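Local atomic coordinates of histidine acid phosphatase (PDB entry 6RXD), a protein that probably removes phosphate groups by hydrolysis from inositol polyphosphates such as phytate and from 2,3-bisphosphoglycerate, as a histidine acid phosphatase. Residues A63-A66 / A67-G71; Q247-E251 / E252-K256. All blocks are in the same frame, centred on the assembly; numbering follows the deposited sequence.

Contact 1. Residues A63-A66 / A67-G71; sequences AETA and ARDGG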
loop_
_atom_site.group_PDB
_atom_site.type_symbol
_atom_site.label_atom_id
_atom_site.label_comp_id
_atom_site.label_asym_id
_atom_site.label_seq_id
_atom_site.Cartn_x
_atom_site.Cartn_y
_atom_site.Cartn_z
ATOM N N ALA A 63 19.628 4.078 -23.305
ATOM C CA ALA A 63 19.352 5.121 -24.281
ATOM C C ALA A 63 20.640 5.665 -24.866
ATOM O O ALA A 63 20.712 5.947 -26.069
ATOM C CB ALA A 63 18.540 6.249 -23.635
ATOM N N GLU A 64 21.664 5.809 -24.024
ATOM C CA GLU A 64 22.937 6.341 -24.500
ATOM C C GLU A 64 23.574 5.387 -25.516
ATOM O O GLU A 64 24.141 5.819 -26.529
ATOM C CB GLU A 64 23.867 6.630 -23.311
ATOM C CG GLU A 64 23.396 7.795 -22.456
ATOM C CD GLU A 64 23.968 7.796 -21.052
ATOM O OE1 GLU A 64 24.618 6.805 -20.655
ATOM O OE2 GLU A 64 23.761 8.793 -20.330
ATOM N N THR A 65 23.465 4.088 -25.258
ATOM C CA THR A 65 23.981 3.091 -26.192
ATOM C C THR A 65 23.179 3.085 -27.500
ATOM O O THR A 65 23.745 3.037 -28.598
ATOM C CB THR A 65 23.973 1.700 -25.542
ATOM O OG1 THR A 65 24.873 1.707 -24.427
ATOM C CG2 THR A 65 24.427 0.636 -26.540
ATOM N N ALA A 66 21.856 3.149 -27.387
ATOM C CA ALA A 66 21.010 3.245 -28.578
ATOM C C ALA A 66 21.343 4.475 -29.425
ATOM O O ALA A 66 21.352 4.411 -30.654
ATOM C CB ALA A 66 19.535 3.247 -28.184
ATOM N N ALA A 67 21.607 5.601 -28.772
ATOM C CA ALA A 67 21.962 6.816 -29.505
ATOM C C ALA A 67 23.280 6.640 -30.247
ATOM O O ALA A 67 23.424 7.072 -31.394
ATOM C CB ALA A 67 22.035 8.026 -28.554
ATOM N N ARG A 68 24.244 6.014 -29.583
ATOM C CA ARG A 68 25.551 5.765 -30.188
ATOM C C ARG A 68 25.456 4.805 -31.371
ATOM O O ARG A 68 26.145 4.980 -32.381
ATOM C CB ARG A 68 26.508 5.187 -29.137
ATOM C CG ARG A 68 27.925 4.909 -29.645
ATOM C CD ARG A 68 28.674 3.929 -28.736
ATOM N NE ARG A 68 28.072 2.593 -28.733
ATOM C CZ ARG A 68 28.573 1.538 -28.092
ATOM N NH1 ARG A 68 29.699 1.652 -27.400
ATOM N NH2 ARG A 68 27.954 0.365 -28.151
ATOM N N ASP A 69 24.622 3.779 -31.234
ATOM C CA ASP A 69 24.575 2.692 -32.211
ATOM C C ASP A 69 23.421 2.775 -33.217
ATOM O O ASP A 69 23.204 1.844 -33.990
ATOM C CB ASP A 69 24.527 1.340 -31.498
ATOM C CG ASP A 69 25.813 1.016 -30.764
ATOM O OD1 ASP A 69 26.814 1.741 -30.958
ATOM O OD2 ASP A 69 25.816 0.028 -29.996
ATOM N N GLY A 70 22.693 3.885 -33.219
ATOM C CA GLY A 70 21.582 4.051 -34.147
ATOM C C GLY A 70 20.457 3.071 -33.866
ATOM O O GLY A 70 19.828 2.533 -34.791
ATOM N N GLY A 71 20.185 2.855 -32.584
ATOM C CA GLY A 71 19.191 1.878 -32.167
ATOM C C GLY A 71 17.791 2.396 -31.887
ATOM O O GLY A 71 16.917 1.619 -31.507
#
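The C-terminal end of helix 55-69 closes with a Schellman-type 6→1 bond: G71 N donates to A66 O at 2.7 Å, nearly straight at 173°. Before it the helix runs regularly, as in the bond of 2.9 Å from D69 N to T65 O. G70 takes the positive phi (66°) that turns the chain, a conformation easiest for a residue without a CB. G71 suits its place too, since a CB there would press on A66 CA, while the small A66 lets F249 and F253 pack close. On the outer side, R68 bends at chi3 (65°) and grips its neighbour D69 side-on. R68 NH2 meets D69 OD2 at 2.8 Å in the guanidinium plane, and R68 NE reaches D69 OD1 at 2.7 Å from above the carboxylate plane. Were D69 an alanine, the R68 guanidinium would probably lose this counter-charge and be free to swing, and the Y262 hydroxyl would lose its bond to OD2. T65 lies alongside both charged chains; its OG1 is bound to W264 NE1, while its methyl CG2 rests 3.8 Å from D69 OD2 and 3.9 Å from R68 NH2.

Contact 2. Residues Q247-E251 / E252-K256; sequences QIFTE and EFLAK. With ZN (zinc ion), chain C.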
loop_
_atom_site.group_PDB
_atom_site.type_symbol
_atom_site.label_atom_id
_atom_site.label_comp_id
_atom_site.label_asym_id
_atom_site.label_seq_id
_atom_site.Cartn_x
_atom_site.Cartn_y
_atom_site.Cartn_z
ATOM N N GLN A 247 8.359 -0.095 -29.912
ATOM C CA GLN A 247 7.852 1.252 -30.178
ATOM C C GLN A 247 8.984 2.249 -30.203
ATOM O O GLN A 247 8.859 3.342 -30.758
ATOM C CB GLN A 247 6.945 1.714 -29.040
ATOM C CG GLN A 247 5.699 0.930 -28.835
ATOM C CD GLN A 247 4.891 1.501 -27.698
ATOM O OE1 GLN A 247 4.049 2.378 -27.902
ATOM N NE2 GLN A 247 5.163 1.033 -26.489
ATOM N N ILE A 248 10.076 1.889 -29.541
ATOM C CA ILE A 248 11.164 2.822 -29.294
ATOM C C ILE A 248 12.434 2.391 -30.014
ATOM O O ILE A 248 13.116 3.205 -30.641
ATOM C CB ILE A 248 11.443 2.902 -27.777
ATOM C CG1 ILE A 248 10.212 3.444 -27.046
ATOM C CG2 ILE A 248 12.667 3.765 -27.488
ATOM C CD1 ILE A 248 10.071 2.904 -25.612
ATOM N N PHE A 249 12.753 1.102 -29.933
ATOM C CA PHE A 249 14.044 0.613 -30.398
ATOM C C PHE A 249 13.892 -0.243 -31.640
ATOM O O PHE A 249 12.860 -0.895 -31.832
ATOM C CB PHE A 249 14.721 -0.232 -29.311
ATOM C CG PHE A 249 14.985 0.517 -28.032
ATOM C CD1 PHE A 249 16.093 1.351 -27.915
ATOM C CD2 PHE A 249 14.123 0.388 -26.946
ATOM C CE1 PHE A 249 16.333 2.048 -26.734
ATOM C CE2 PHE A 249 14.354 1.077 -25.754
ATOM C CZ PHE A 249 15.463 1.904 -25.647
ATOM N N THR A 250 14.931 -0.264 -32.475
ATOM C CA THR A 250 14.891 -1.069 -33.699
ATOM C C THR A 250 14.970 -2.559 -33.417
ATOM O O THR A 250 15.461 -2.980 -32.374
ATOM C CB THR A 250 16.048 -0.728 -34.662
ATOM O OG1 THR A 250 17.300 -1.113 -34.072
ATOM C CG2 THR A 250 16.060 0.756 -34.985
ATOM N N GLU A 251 14.500 -3.354 -34.371
ATOM C CA GLU A 251 14.585 -4.807 -34.268
ATOM C C GLU A 251 16.017 -5.260 -34.104
ATOM O O GLU A 251 16.323 -6.138 -33.297
ATOM C CB GLU A 251 14.007 -5.444 -35.531
ATOM C CG GLU A 251 12.522 -5.250 -35.700
ATOM C CD GLU A 251 11.713 -5.915 -34.611
ATOM O OE1 GLU A 251 12.202 -6.864 -33.948
ATOM O OE2 GLU A 251 10.570 -5.472 -34.431
ATOM N N GLU A 252 16.897 -4.648 -34.884
ATOM C CA GLU A 252 18.316 -4.967 -34.841
ATOM C C GLU A 252 18.922 -4.686 -33.462
ATOM O O GLU A 252 19.698 -5.480 -32.937
ATOM C CB GLU A 252 19.038 -4.174 -35.934
ATOM C CG GLU A 252 20.538 -4.320 -35.965
ATOM C CD GLU A 252 21.160 -3.450 -37.041
ATOM O OE1 GLU A 252 20.975 -2.213 -36.987
ATOM O OE2 GLU A 252 21.817 -4.002 -37.948
ATOM N N PHE A 253 18.554 -3.563 -32.861
ATOM C CA PHE A 253 19.053 -3.238 -31.530
ATOM C C PHE A 253 18.540 -4.247 -30.499
ATOM O O PHE A 253 19.302 -4.772 -29.684
ATOM C CB PHE A 253 18.617 -1.819 -31.163
ATOM C CG PHE A 253 19.215 -1.302 -29.883
ATOM C CD1 PHE A 253 18.510 -1.377 -28.695
ATOM C CD2 PHE A 253 20.476 -0.718 -29.877
ATOM C CE1 PHE A 253 19.057 -0.884 -27.506
ATOM C CE2 PHE A 253 21.029 -0.230 -28.704
ATOM C CZ PHE A 253 20.312 -0.309 -27.518
ATOM N N LEU A 254 17.248 -4.538 -30.551
ATOM C CA LEU A 254 16.644 -5.433 -29.569
ATOM C C LEU A 254 17.121 -6.863 -29.763
ATOM O O LEU A 254 17.182 -7.625 -28.813
ATOM C CB LEU A 254 15.123 -5.369 -29.669
ATOM C CG LEU A 254 14.535 -4.024 -29.248
ATOM C CD1 LEU A 254 13.043 -3.959 -29.561
ATOM C CD2 LEU A 254 14.800 -3.756 -27.769
ATOM N N ALA A 255 17.455 -7.229 -30.995
ATOM C CA ALA A 255 17.976 -8.569 -31.244
ATOM C C ALA A 255 19.341 -8.759 -30.587
ATOM O O ALA A 255 19.650 -9.840 -30.091
ATOM C CB ALA A 255 18.042 -8.861 -32.736
ATOM N N LYS A 256 20.164 -7.711 -30.592
ATOM C CA LYS A 256 21.443 -7.769 -29.889
ATOM C C LYS A 256 21.271 -7.875 -28.380
ATOM O O LYS A 256 22.082 -8.500 -27.699
ATOM C CB LYS A 256 22.329 -6.574 -30.240
ATOM C CG LYS A 256 22.785 -6.555 -31.696
ATOM C CD LYS A 256 23.844 -5.490 -31.926
ATOM C CE LYS A 256 24.039 -5.221 -33.414
ATOM N NZ LYS A 256 25.133 -4.240 -33.665
HETATM ZN ZN ZN C . 9.293 -6.818 -33.240
HETATM O O HOH W 1 19.474 -0.274 -35.429
#
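F249 and L254 form the hydrophobic staple at the N-terminus of helix 251-258, which links F249, just before the N-cap, to L254, the fourth residue of the helix: F249 CB packs on L254 CG at 3.8 Å. L254 is a fitting partner because its branched end also covers the backbone of the turn, with CG 3.4 Å from T250 O. Between them E251, the first helical residue, joins the turn through its carbonyl O, which accepts from A255 N at 2.8 Å. The aromatic side chain of F249 has a further neighbour in F253. Their planes are nearly parallel (14°) but slid apart, so F249 CD1 meets the CD1–CE1 side of F253; the rings of F72 and F81 also meet F249, F81 edge-to-face. T250 is the N-cap. With chi1 at 67°, its OG1 sits between the backbone N and the carbonyl carbon, where it accepts from F253 N at 3.0 Å; the same hydroxyl donates to a water that in turn donates to E252 OE1. The E251 carboxylate binds a zinc ion together with H242 NE2. The chain bends at chi2 (-64°), and the metal is held by one oxygen, E251 OE2, at 2.2 Å, while E251 OE1 stays 3.0 Å from it.

The two contacts are complementary helix ends lying against each other, both partly buried and far from the chain's centre. Contact 1 finishes helix 55-69 by backbone geometry, with glycines making the turn, whereas contact 2 starts helix 251-258 with a threonine side chain and an apolar staple. Their inner faces share one apolar interface: F253 CE2 packs 3.5 Å from A66 CA, and F253 CD2 lies 3.7 Å from G71 CA. The backbones join there as well, through a probable hydrogen bond of 2.9 Å between G71 O and T250 N. Outward the chemistry diverges, with an arginine–aspartate salt bridge in contact 1 and a zinc-bound glutamate in contact 2.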